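Local coordinates for exopolyphosphatase (Aquifex aeolicus, PDB 1T6C), which probably hydrolyses phosphoanhydride bonds in inorganic polyphosphate or guanosine pentaphosphate, as a calcium-binding member of the actin-like Ppx/GppA phosphatase family, at residues S200-P205 and E286-D291; Q232-K237 and L293-W298. All coordinates share one frame; numbering follows the deposited sequence. Where two conformers were deposited one is given.

Contact 1: residues S200-P205 and E286-D291; sequences SKVKKP and EIFEKD
K203 and F288 bring the two backbones nearest, their CA atoms 5.6 Å apart, where the loop after helix 185-199 passes the C-terminal end of helix 274-288. That helix closes in a Schellman motif: E289 has positive phi, and its N bonds back to E286 O at 3.1 Å. The F288 ring has K203 CA over one face, 4.2 Å from the ring centroid and 18° off its normal, a CH-pi contact; it also touches Y152 and F154 of strand 149-156 and I209 of strand 208-212, which sets the contact against the sheet. V202 CG2 meets the ring at CE1 (3.8 Å). Beside them I287 directs CG2 at K203 CB and CD1 at S200 OG, whose hydrogen bond goes to E196 O. K203 has CG anti to the backbone N (chi1 162°), and its extended chain runs past I287 O to E289. In the conformer given, NZ forms a salt bridge with E289 OE2 at 2.6 Å, on the carboxylate's anti side, 24° out of plane. One water links this NZ to I287 O; another donates to both F288 O and K204 O. In that conformer the ammonium charge would probably be favoured by the nearby helix end as well as by E289.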
loop_
_atom_site.group_PDB
_atom_site.type_symbol
_atom_site.label_atom_id
_atom_site.label_comp_id
_atom_site.label_asym_id
_atom_site.label_seq_id
_atom_site.Cartn_x
_atom_site.Cartn_y
_atom_site.Cartn_z
ATOM N N SER A 200 5.017 -1.277 20.268
ATOM C CA SER A 200 4.426 -1.036 21.580
ATOM C C SER A 200 4.057 0.445 21.689
ATOM O O SER A 200 3.135 0.826 22.424
ATOM C CB SER A 200 5.387 -1.475 22.683
ATOM O OG SER A 200 5.476 -2.889 22.681
ATOM N N LYS A 201 4.743 1.283 20.934
ATOM C CA LYS A 201 4.472 2.716 20.946
ATOM C C LYS A 201 3.165 3.111 20.230
ATOM O O LYS A 201 2.636 4.208 20.476
ATOM C CB LYS A 201 5.652 3.462 20.328
ATOM C CG LYS A 201 6.984 3.235 21.043
ATOM C CD LYS A 201 8.100 3.968 20.264
ATOM C CE LYS A 201 9.526 3.621 20.703
ATOM N NZ LYS A 201 10.528 3.904 19.590
ATOM N N VAL A 202 2.659 2.259 19.336
ATOM C CA VAL A 202 1.389 2.539 18.650
ATOM C C VAL A 202 0.183 1.819 19.210
ATOM O O VAL A 202 -0.943 2.056 18.764
ATOM C CB VAL A 202 1.470 2.297 17.123
ATOM C CG1 VAL A 202 2.708 2.995 16.572
ATOM C CG2 VAL A 202 1.486 0.810 16.774
ATOM N N LYS A 203 0.412 0.942 20.181
ATOM C CA LYS A 203 -0.657 0.143 20.785
ATOM C C LYS A 203 -1.757 1.051 21.337
ATOM O O LYS A 203 -1.479 1.995 22.057
ATOM C CB LYS A 203 -0.104 -0.727 21.928
ATOM C CG LYS A 203 -1.185 -1.252 22.869
ATOM C CD LYS A 203 -0.638 -2.295 23.817
ATOM C CE LYS A 203 -1.754 -3.126 24.418
ATOM N NZ LYS A 203 -1.215 -4.020 25.470
ATOM N N LYS A 204 -2.997 0.732 20.988
ATOM C CA LYS A 204 -4.196 1.398 21.475
ATOM C C LYS A 204 -5.318 0.326 21.504
ATOM O O LYS A 204 -5.308 -0.639 20.709
ATOM C CB LYS A 204 -4.604 2.554 20.532
ATOM C CG LYS A 204 -3.672 3.726 20.507
ATOM C CD LYS A 204 -4.213 4.823 19.599
ATOM C CE LYS A 204 -3.207 5.929 19.327
ATOM N NZ LYS A 204 -2.018 6.021 20.240
ATOM N N PRO A 205 -6.295 0.458 22.403
ATOM C CA PRO A 205 -7.454 -0.430 22.342
ATOM C C PRO A 205 -8.257 -0.205 21.062
ATOM O O PRO A 205 -8.636 0.920 20.765
ATOM C CB PRO A 205 -8.288 -0.020 23.563
ATOM C CG PRO A 205 -7.366 0.746 24.408
ATOM C CD PRO A 205 -6.416 1.427 23.507
ATOM N N GLU A 286 -0.364 -9.495 18.130
ATOM C CA GLU A 286 0.079 -9.797 19.508
ATOM C C GLU A 286 0.068 -8.539 20.382
ATOM O O GLU A 286 -0.471 -8.507 21.508
ATOM C CB GLU A 286 1.469 -10.442 19.483
ATOM C CG GLU A 286 1.984 -10.813 20.864
ATOM C CD GLU A 286 3.407 -11.326 20.912
ATOM O OE1 GLU A 286 4.058 -11.477 19.877
ATOM O OE2 GLU A 286 3.875 -11.584 22.041
ATOM N N ILE A 287 0.676 -7.480 19.891
ATOM C CA ILE A 287 0.806 -6.262 20.674
ATOM C C ILE A 287 -0.529 -5.604 20.936
ATOM O O ILE A 287 -0.759 -5.103 22.025
ATOM C CB ILE A 287 1.756 -5.276 19.966
ATOM C CG1 ILE A 287 3.162 -5.860 19.888
ATOM C CG2 ILE A 287 1.713 -3.889 20.625
ATOM C CD1 ILE A 287 3.896 -5.847 21.137
ATOM N N PHE A 288 -1.411 -5.579 19.941
ATOM C CA PHE A 288 -2.725 -4.981 20.108
ATOM C C PHE A 288 -3.693 -5.899 20.858
ATOM O O PHE A 288 -4.828 -5.531 21.108
ATOM C CB PHE A 288 -3.310 -4.641 18.751
ATOM C CG PHE A 288 -2.831 -3.353 18.195
ATOM C CD1 PHE A 288 -1.554 -3.245 17.640
ATOM C CD2 PHE A 288 -3.644 -2.237 18.222
ATOM C CE1 PHE A 288 -1.100 -2.022 17.093
ATOM C CE2 PHE A 288 -3.200 -1.039 17.676
ATOM C CZ PHE A 288 -1.937 -0.943 17.120
ATOM N N GLU A 289 -3.243 -7.109 21.148
ATOM C CA GLU A 289 -4.032 -8.126 21.841
ATOM C C GLU A 289 -5.330 -8.453 21.102
ATOM O O GLU A 289 -6.403 -8.549 21.693
ATOM C CB GLU A 289 -4.246 -7.708 23.293
ATOM C CG GLU A 289 -2.960 -7.527 24.086
ATOM C CD GLU A 289 -3.271 -7.079 25.506
ATOM O OE1 GLU A 289 -3.778 -7.916 26.269
ATOM O OE2 GLU A 289 -3.043 -5.891 25.839
ATOM N N LYS A 290 -5.222 -8.600 19.764
ATOM C CA LYS A 290 -6.365 -8.926 18.929
ATOM C C LYS A 290 -6.152 -10.259 18.246
ATOM O O LYS A 290 -5.058 -10.581 17.800
ATOM C CB LYS A 290 -6.616 -7.812 17.894
ATOM C CG LYS A 290 -6.862 -6.445 18.521
ATOM C CD LYS A 290 -8.321 -6.325 19.040
ATOM C CE LYS A 290 -9.305 -6.184 17.865
ATOM N NZ LYS A 290 -10.337 -7.263 17.775
ATOM N N ASP A 291 -7.202 -11.051 18.152
ATOM C CA ASP A 291 -7.032 -12.391 17.647
ATOM C C ASP A 291 -7.120 -12.483 16.128
ATOM O O ASP A 291 -6.848 -13.531 15.575
ATOM C CB ASP A 291 -8.062 -13.323 18.250
ATOM C CG ASP A 291 -7.802 -13.617 19.718
ATOM O OD1 ASP A 291 -6.634 -13.552 20.196
ATOM O OD2 ASP A 291 -8.748 -13.918 20.454
HETATM O O HOH W 1 0.605 -5.541 24.298
HETATM O O HOH W 2 -6.248 -3.329 20.797
#

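Contact 2: residues Q232-K237 and L293-W298; sequences QKVHGK and LIVSDW
V234 opens the contact from the end of the short helix 231-234, its CG1 meeting V295 CG1 at 4.0 Å as the two side chains cross obliquely; A220 of helix 214-223 touches both. H235 follows with CG anti to the backbone N (chi1 -170°), and the imidazole reaches S296 and D297. D297 N sits at the ring edge near the ring plane, 3.0 Å from H235 CD2, and CD2 also packs against S296 CA and D297 CB. The hydrogen bond of H235 NE2 goes to S133 OG, at the end of helix 119-133, while D297 OD2 bonds to Y229 OH. Next comes G236, inside the type II turn V234-K237. Its N donates to V295 O at 2.8 Å with an N-H...O angle of 162°, and its O faces I294 CG2. The positive phi of 88° would press a CB against the preceding carbonyl, which accounts for glycine here. K237 returns the bond: its O accepts from V295 N at 2.8 Å, while I294 CA makes a CA-H...O contact with the same oxygen. K237 NZ turns back to K233 O, above that carbonyl's plane. G236 and K237 thus lie opposite V295 in a classic G1 beta bulge: the positive-phi glycine lets two successive residues satisfy both backbone polar groups of V295, and the bulge leads into strand 238-240, whose pairing continues with L239 and L293.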
loop_
_atom_site.group_PDB
_atom_site.type_symbol
_atom_site.label_atom_id
_atom_site.label_comp_id
_atom_site.label_asym_id
_atom_site.label_seq_id
_atom_site.Cartn_x
_atom_site.Cartn_y
_atom_site.Cartn_z
ATOM N N GLN A 232 -12.283 -10.307 -5.386
ATOM C CA GLN A 232 -13.585 -10.662 -4.820
ATOM C C GLN A 232 -13.511 -11.782 -3.788
ATOM O O GLN A 232 -14.365 -11.869 -2.888
ATOM C CB GLN A 232 -14.569 -10.998 -5.932
ATOM C CG GLN A 232 -15.078 -9.761 -6.631
ATOM C CD GLN A 232 -16.015 -10.067 -7.818
ATOM O OE1 GLN A 232 -16.776 -11.053 -7.805
ATOM N NE2 GLN A 232 -15.961 -9.212 -8.831
ATOM N N LYS A 233 -12.513 -12.653 -3.909
ATOM C CA LYS A 233 -12.360 -13.799 -3.018
ATOM C C LYS A 233 -11.490 -13.482 -1.811
ATOM O O LYS A 233 -11.413 -14.289 -0.883
ATOM C CB LYS A 233 -11.768 -14.995 -3.779
ATOM C CG LYS A 233 -12.647 -15.502 -4.939
ATOM C CD LYS A 233 -12.019 -16.741 -5.538
ATOM C CE LYS A 233 -12.799 -17.331 -6.682
ATOM N NZ LYS A 233 -12.449 -16.694 -7.975
ATOM N N VAL A 234 -10.759 -12.370 -1.855
ATOM C CA VAL A 234 -9.809 -12.023 -0.819
ATOM C C VAL A 234 -10.289 -10.857 0.029
ATOM O O VAL A 234 -10.119 -10.854 1.241
ATOM C CB VAL A 234 -8.420 -11.708 -1.450
ATOM C CG1 VAL A 234 -7.469 -11.017 -0.485
ATOM C CG2 VAL A 234 -7.794 -13.009 -1.966
ATOM N N HIS A 235 -10.882 -9.860 -0.598
ATOM C CA HIS A 235 -11.350 -8.687 0.135
ATOM C C HIS A 235 -12.402 -9.071 1.167
ATOM O O HIS A 235 -13.387 -9.704 0.838
ATOM C CB HIS A 235 -11.954 -7.716 -0.849
ATOM C CG HIS A 235 -12.258 -6.380 -0.252
ATOM N ND1 HIS A 235 -13.532 -5.971 0.069
ATOM C CD2 HIS A 235 -11.436 -5.367 0.082
ATOM C CE1 HIS A 235 -13.470 -4.755 0.582
ATOM N NE2 HIS A 235 -12.216 -4.361 0.592
ATOM N N GLY A 236 -12.180 -8.671 2.410
ATOM C CA GLY A 236 -13.082 -8.976 3.494
ATOM C C GLY A 236 -12.812 -10.295 4.201
ATOM O O GLY A 236 -13.451 -10.576 5.193
ATOM N N LYS A 237 -11.846 -11.084 3.740
ATOM C CA LYS A 237 -11.475 -12.309 4.438
ATOM C C LYS A 237 -10.849 -11.974 5.795
ATOM O O LYS A 237 -10.149 -10.970 5.951
ATOM C CB LYS A 237 -10.480 -13.127 3.609
ATOM C CG LYS A 237 -11.064 -13.841 2.416
ATOM C CD LYS A 237 -12.143 -14.861 2.840
ATOM C CE LYS A 237 -12.404 -15.909 1.767
ATOM N NZ LYS A 237 -13.372 -15.367 0.780
ATOM N N LEU A 293 -7.586 -10.073 12.074
ATOM C CA LEU A 293 -7.758 -8.886 11.286
ATOM C C LEU A 293 -8.579 -9.221 10.042
ATOM O O LEU A 293 -8.745 -10.395 9.697
ATOM C CB LEU A 293 -6.423 -8.277 10.890
ATOM C CG LEU A 293 -5.447 -9.133 10.080
ATOM C CD1 LEU A 293 -5.841 -9.269 8.599
ATOM C CD2 LEU A 293 -4.023 -8.541 10.204
ATOM N N ILE A 294 -9.091 -8.187 9.406
ATOM C CA ILE A 294 -9.819 -8.269 8.149
ATOM C C ILE A 294 -8.918 -7.727 7.043
ATOM O O ILE A 294 -8.256 -6.725 7.238
ATOM C CB ILE A 294 -11.154 -7.430 8.221
ATOM C CG1 ILE A 294 -11.962 -7.812 9.458
ATOM C CG2 ILE A 294 -12.012 -7.646 6.964
ATOM C CD1 ILE A 294 -13.193 -6.937 9.693
ATOM N N VAL A 295 -8.914 -8.402 5.903
ATOM C CA VAL A 295 -8.062 -8.026 4.765
ATOM C C VAL A 295 -8.812 -7.089 3.845
ATOM O O VAL A 295 -9.953 -7.309 3.499
ATOM C CB VAL A 295 -7.569 -9.295 4.021
ATOM C CG1 VAL A 295 -6.713 -8.939 2.803
ATOM C CG2 VAL A 295 -6.779 -10.179 5.004
ATOM N N SER A 296 -8.130 -6.023 3.417
ATOM C CA SER A 296 -8.639 -5.149 2.367
ATOM C C SER A 296 -7.778 -5.237 1.121
ATOM O O SER A 296 -6.558 -5.156 1.200
ATOM C CB SER A 296 -8.643 -3.693 2.844
ATOM O OG SER A 296 -9.101 -2.866 1.790
ATOM N N ASP A 297 -8.435 -5.387 -0.016
ATOM C CA ASP A 297 -7.798 -5.251 -1.325
ATOM C C ASP A 297 -7.608 -3.797 -1.747
ATOM O O ASP A 297 -6.803 -3.534 -2.625
ATOM C CB ASP A 297 -8.587 -6.002 -2.399
ATOM C CG ASP A 297 -7.897 -5.980 -3.731
ATOM O OD1 ASP A 297 -8.368 -5.239 -4.644
ATOM O OD2 ASP A 297 -6.860 -6.633 -3.926
ATOM N N TRP A 298 -8.337 -2.870 -1.140
ATOM C CA TRP A 298 -8.238 -1.457 -1.452
ATOM C C TRP A 298 -7.361 -0.679 -0.454
ATOM O O TRP A 298 -7.340 -0.978 0.739
ATOM C CB TRP A 298 -9.638 -0.859 -1.429
ATOM C CG TRP A 298 -10.439 -1.136 -2.682
ATOM C CD1 TRP A 298 -10.211 -2.110 -3.621
ATOM C CD2 TRP A 298 -11.564 -0.391 -3.142
ATOM N NE1 TRP A 298 -11.129 -2.002 -4.643
ATOM C CE2 TRP A 298 -11.980 -0.965 -4.363
ATOM C CE3 TRP A 298 -12.253 0.733 -2.659
ATOM C CZ2 TRP A 298 -13.054 -0.461 -5.102
ATOM C CZ3 TRP A 298 -13.335 1.239 -3.410
ATOM C CH2 TRP A 298 -13.719 0.632 -4.597
#

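Overall arrangement
The two contacts have centres about 21 Å apart and do not touch, yet they are joined by sequence: segment 286-291 ends helix 274-288, and segment 293-298 begins two residues later on strand 292-296. Along the chain the segments alternate, 200-205, 232-237, 286-291, 293-298, so the connections cross. Both lie by the same six-stranded mixed sheet of the actin-like fold. Contact 1 sets the helix end beside the loop leading into strand 208-212, which runs parallel to 292-296; contact 2 lies where the latter meets the antiparallel edge strand 238-240. The chain passes from contact 1 to contact 2 as helix 274-288 gives way to strand 292-296, with the V202 side chain about 13 Å from the bound calcium ion.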